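Local coordinates for protein putative isocitrate dehydrogenase, NAD-dependent (Methylococcus capsulatus, PDB 6LKY) that probably catalyses the NAD-dependent oxidative decarboxylation of isocitrate to 2-oxoglutarate with the help of a magnesium ion, at residues Phe259-Gly264 / Thr278-Ala283. The protein carries 1 engineered substitution. Sequence-based numbering, arbitrary orientation.
Sequences FEAVHG and TAMIMA. With NAD (nicotinamide-adenine-dinucleotide), chain C.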
ATOM      1  N   PHE A 259      21.543   1.494  10.479  1.00 22.72           N
ATOM      2  CA  PHE A 259      20.378   1.050  11.230  1.00 28.20           C
ATOM      3  C   PHE A 259      19.519   2.249  11.609  1.00 27.63           C
ATOM      4  O   PHE A 259      20.050   3.315  11.936  1.00 26.24           O
ATOM      5  CB  PHE A 259      20.823   0.233  12.453  1.00 25.98           C
ATOM      6  CG  PHE A 259      21.637  -0.960  12.068  1.00 25.80           C
ATOM      7  CD1 PHE A 259      22.995  -0.836  11.830  1.00 20.41           C
ATOM      8  CD2 PHE A 259      21.028  -2.183  11.849  1.00 26.55           C
ATOM      9  CE1 PHE A 259      23.740  -1.922  11.426  1.00 27.79           C
ATOM     10  CE2 PHE A 259      21.766  -3.278  11.442  1.00 28.28           C
ATOM     11  CZ  PHE A 259      23.117  -3.150  11.222  1.00 24.41           C
ATOM     12  N   GLU A 260      18.192   2.092  11.523  1.00 20.79           N
ATOM     13  CA  GLU A 260      17.329   3.251  11.720  1.00 23.37           C
ATOM     14  C   GLU A 260      15.931   2.809  12.126  1.00 24.51           C
ATOM     15  O   GLU A 260      15.537   1.661  11.924  1.00 23.31           O
ATOM     16  CB  GLU A 260      17.240   4.091  10.437  1.00 24.68           C
ATOM     17  CG  GLU A 260      16.624   3.295   9.268  1.00 25.40           C
ATOM     18  CD  GLU A 260      16.480   4.109   7.973  1.00 32.88           C
ATOM     19  OE1 GLU A 260      16.369   5.354   8.047  1.00 31.38           O
ATOM     20  OE2 GLU A 260      16.470   3.498   6.878  1.00 31.16           O
ATOM     21  N   ALA A 261      15.172   3.752  12.681  1.00 26.57           N
ATOM     22  CA  ALA A 261      13.736   3.540  12.778  1.00 32.41           C
ATOM     23  C   ALA A 261      13.099   3.598  11.384  1.00 30.53           C
ATOM     24  O   ALA A 261      13.635   4.188  10.440  1.00 29.34           O
ATOM     25  CB  ALA A 261      13.089   4.573  13.709  1.00 25.76           C
ATOM     26  N   VAL A 262      11.938   2.956  11.267  1.00 26.54           N
ATOM     27  CA  VAL A 262      11.169   2.999  10.027  1.00 29.61           C
ATOM     28  C   VAL A 262      10.471   4.345   9.857  1.00 32.22           C
ATOM     29  O   VAL A 262      10.274   4.819   8.727  1.00 32.56           O
ATOM     30  CB  VAL A 262      10.175   1.820  10.028  1.00 35.93           C
ATOM     31  CG1 VAL A 262       9.027   2.062   9.068  1.00 39.60           C
ATOM     32  CG2 VAL A 262      10.911   0.504   9.741  1.00 25.95           C
ATOM     33  N   HIS A 263      10.107   4.988  10.962  1.00 22.03           N
ATOM     34  CA  HIS A 263       9.296   6.189  10.909  1.00 28.89           C
ATOM     35  C   HIS A 263      10.140   7.394  10.509  1.00 25.95           C
ATOM     36  O   HIS A 263      11.371   7.323  10.403  1.00 22.05           O
ATOM     37  CB  HIS A 263       8.599   6.420  12.255  1.00 31.47           C
ATOM     38  CG  HIS A 263       9.536   6.655  13.404  1.00 29.56           C
ATOM     39  ND1 HIS A 263      10.348   7.770  13.494  1.00 28.95           N
ATOM     40  CD2 HIS A 263       9.761   5.934  14.529  1.00 29.73           C
ATOM     41  CE1 HIS A 263      11.050   7.710  14.613  1.00 27.55           C
ATOM     42  NE2 HIS A 263      10.708   6.610  15.263  1.00 33.05           N
ATOM     43  N   GLY A 264       9.458   8.517  10.300  1.00 23.54           N
ATOM     44  CA  GLY A 264      10.093   9.765   9.947  1.00 24.17           C
ATOM     45  C   GLY A 264      10.327  10.697  11.122  1.00 28.42           C
ATOM     46  O   GLY A 264      10.365  10.286  12.287  1.00 24.83           O
ATOM     47  N   THR A 278      10.794   3.288  21.058  1.00 28.43           N
ATOM     48  CA  THR A 278      10.943   1.852  20.847  1.00 29.82           C
ATOM     49  C   THR A 278      11.596   1.544  19.509  1.00 31.09           C
ATOM     50  O   THR A 278      12.510   0.717  19.435  1.00 32.59           O
ATOM     51  CB  THR A 278       9.576   1.181  20.930  1.00 40.24           C
ATOM     52  OG1 THR A 278       8.982   1.478  22.199  1.00 33.97           O
ATOM     53  CG2 THR A 278       9.696  -0.331  20.726  1.00 31.75           C
ATOM     54  N   ALA A 279      11.123   2.184  18.433  1.00 29.58           N
ATOM     55  CA  ALA A 279      11.661   1.896  17.105  1.00 30.85           C
ATOM     56  C   ALA A 279      13.162   2.153  17.051  1.00 27.75           C
ATOM     57  O   ALA A 279      13.931   1.317  16.559  1.00 27.79           O
ATOM     58  CB  ALA A 279      10.930   2.727  16.049  1.00 23.80           C
ATOM     59  N   MET A 280      13.603   3.300  17.578  1.00 29.34           N
ATOM     60  CA  MET A 280      15.034   3.600  17.576  1.00 27.25           C
ATOM     61  C   MET A 280      15.808   2.615  18.444  1.00 29.27           C
ATOM     62  O   MET A 280      16.913   2.185  18.083  1.00 29.38           O
ATOM     63  CB  MET A 280      15.275   5.031  18.054  1.00 27.60           C
ATOM     64  CG  MET A 280      16.606   5.589  17.572  1.00 26.26           C
ATOM     65  SD  MET A 280      16.565   5.915  15.787  1.00 30.78           S
ATOM     66  CE  MET A 280      18.084   5.117  15.245  1.00 23.93           C
ATOM     67  N   ILE A 281      15.227   2.221  19.579  1.00 32.20           N
ATOM     68  CA  ILE A 281      15.891   1.264  20.458  1.00 37.59           C
ATOM     69  C   ILE A 281      16.019  -0.100  19.776  1.00 30.61           C
ATOM     70  O   ILE A 281      17.077  -0.738  19.839  1.00 29.55           O
ATOM     71  CB  ILE A 281      15.138   1.209  21.803  1.00 35.82           C
ATOM     72  CG1 ILE A 281      15.377   2.517  22.570  1.00 29.00           C
ATOM     73  CG2 ILE A 281      15.613   0.066  22.652  1.00 33.94           C
ATOM     74  CD1 ILE A 281      14.241   2.928  23.492  1.00 30.78           C
ATOM     75  N   MET A 282      14.970  -0.540  19.064  1.00 32.32           N
ATOM     76  CA  MET A 282      15.027  -1.794  18.308  1.00 25.87           C
ATOM     77  C   MET A 282      16.028  -1.706  17.164  1.00 31.80           C
ATOM     78  O   MET A 282      16.699  -2.696  16.844  1.00 33.60           O
ATOM     79  CB  MET A 282      13.643  -2.163  17.764  1.00 31.31           C
ATOM     80  CG  MET A 282      12.599  -2.560  18.813  1.00 31.67           C
ATOM     81  SD  MET A 282      13.109  -3.964  19.854  1.00 41.98           S
ATOM     82  CE  MET A 282      12.945  -5.309  18.667  1.00 45.95           C
ATOM     83  N   ALA A 283      16.149  -0.530  16.537  1.00 29.96           N
ATOM     84  CA  ALA A 283      17.208  -0.345  15.550  1.00 28.05           C
ATOM     85  C   ALA A 283      18.572  -0.560  16.189  1.00 30.99           C
ATOM     86  O   ALA A 283      19.456  -1.196  15.597  1.00 30.06           O
ATOM     87  CB  ALA A 283      17.119   1.051  14.915  1.00 18.60           C
TER
HETATM   88  PA  NAD C 501       6.195  10.299  10.025  1.00 28.31           P
HETATM   89  O1A NAD C 501       7.225  11.337  10.398  1.00 26.13           O
HETATM   90  O2A NAD C 501       6.726   8.915  10.241  1.00 28.02           O
HETATM   91  O5B NAD C 501       4.850  10.577  10.847  1.00 27.75           O
HETATM   92  C5B NAD C 501       3.709   9.767  10.579  1.00 29.52           C
HETATM   93  C4B NAD C 501       2.848   9.708  11.826  1.00 34.17           C
HETATM   94  O4B NAD C 501       3.493   8.799  12.740  1.00 29.16           O
HETATM   95  C3B NAD C 501       2.779  11.084  12.476  1.00 27.47           C
HETATM   96  O3B NAD C 501       1.471  11.343  12.964  1.00 35.01           O
HETATM   97  C2B NAD C 501       3.773  10.977  13.622  1.00 32.21           C
HETATM   98  O2B NAD C 501       3.472  11.823  14.743  1.00 34.14           O
HETATM   99  C1B NAD C 501       3.773   9.492  13.956  1.00 25.05           C
HETATM  100  N9A NAD C 501       5.113   9.247  14.470  1.00 29.08           N
HETATM  101  C8A NAD C 501       6.108   8.568  13.620  1.00 28.48           C
HETATM  102  N7A NAD C 501       7.159   8.368  14.636  1.00 25.48           N
HETATM  103  C5A NAD C 501       6.431   7.754  15.742  1.00 32.06           C
HETATM  104  C6A NAD C 501       7.086   8.069  17.076  1.00 25.57           C
HETATM  105  N6A NAD C 501       8.324   7.283  17.195  1.00 25.00           N
HETATM  106  N1A NAD C 501       6.145   7.666  18.132  1.00 28.51           N
HETATM  107  C2A NAD C 501       4.871   8.414  18.129  1.00 30.51           C
HETATM  108  N3A NAD C 501       4.722   9.225  16.918  1.00 33.03           N
HETATM  109  C4A NAD C 501       5.106   8.476  15.724  1.00 32.69           C
HETATM  110  O3  NAD C 501       5.820  10.395   8.467  1.00 25.92           O
HETATM  111  PN  NAD C 501       5.497  11.729   7.652  1.00 22.18           P
HETATM  112  O1N NAD C 501       4.809  12.784   8.458  1.00 21.93           O
HETATM  113  O2N NAD C 501       4.666  11.279   6.461  1.00 26.91           O
HETATM  114  O5D NAD C 501       6.910  12.306   7.148  1.00 23.39           O
HETATM  115  C5D NAD C 501       7.633  13.259   7.945  1.00 22.79           C
HETATM  116  C4D NAD C 501       9.050  13.397   7.404  1.00 24.53           C
HETATM  117  O4D NAD C 501       9.848  12.244   7.724  1.00 23.45           O
HETATM  118  C3D NAD C 501       9.051  13.548   5.882  1.00 24.28           C
HETATM  119  O3D NAD C 501       9.922  14.627   5.557  1.00 22.16           O
HETATM  120  C2D NAD C 501       9.630  12.230   5.400  1.00 22.63           C
HETATM  121  O2D NAD C 501      10.381  12.331   4.192  1.00 21.40           O
HETATM  122  C1D NAD C 501      10.551  11.821   6.541  1.00 25.10           C
HETATM  123  N1N NAD C 501      10.837  10.369   6.422  1.00 26.09           N
HETATM  124  C2N NAD C 501      11.995   9.932   7.190  1.00 24.77           C
HETATM  125  C3N NAD C 501      12.252   8.501   6.774  1.00 29.98           C
HETATM  126  C7N NAD C 501      13.663   8.009   7.111  1.00 28.19           C
HETATM  127  O7N NAD C 501      13.674   6.646   7.516  1.00 38.03           O
HETATM  128  N7N NAD C 501      14.322   8.891   8.072  1.00 17.60           N
HETATM  129  C4N NAD C 501      11.145   7.539   7.176  1.00 24.63           C
HETATM  130  C5N NAD C 501       9.769   8.065   6.818  1.00 24.98           C
HETATM  131  C6N NAD C 501       9.605   9.576   6.636  1.00 24.58           C
HETATM  132  O   HOH W   1      11.787   5.597  17.927  1.00 28.51           O
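Ala261 CB packs tip to tip on Ala279 CB at 3.7 Å, and the same Ala279 methyl also meets His263, 3.7 Å from CD2. One helical turn on, the Ala283 methyl sits against the backbone of the strand, CB 3.4 Å from Glu260 O. With Ala261, Ala279 and Ala283 between them, the axes of strand 259-261 and helix 278-283 come within 6.5 Å and run nearly antiparallel. Met280, CG anti to its backbone N (chi1 -157°), bends back so that CE lies 4.1 Å from Glu260 CA; helix 13-26 packs on the same side chain. The His263 ring lies between Ala261 CB over one face and N7A of the NAD adenine over the other, both offset toward the rim. His263 ND1 donates to Gly264 O (2.8 Å), close to the ring plane, while its NE2 reaches a water that accepts from Met280 N at 2.9 Å. An alanine in place of His263 would probably leave that water without its ring partner and open a gap between the adenine and Ala279. Next along the loop, Gly264 N donates to NAD O2A, a phosphate oxygen (2.8 Å), and Glu260 forms salt bridges with Lys66 and Arg85. Strand end and loop thus line the NAD pocket, helix 278-290 packed behind them, in the isocitrate/isopropylmalate dehydrogenase fold.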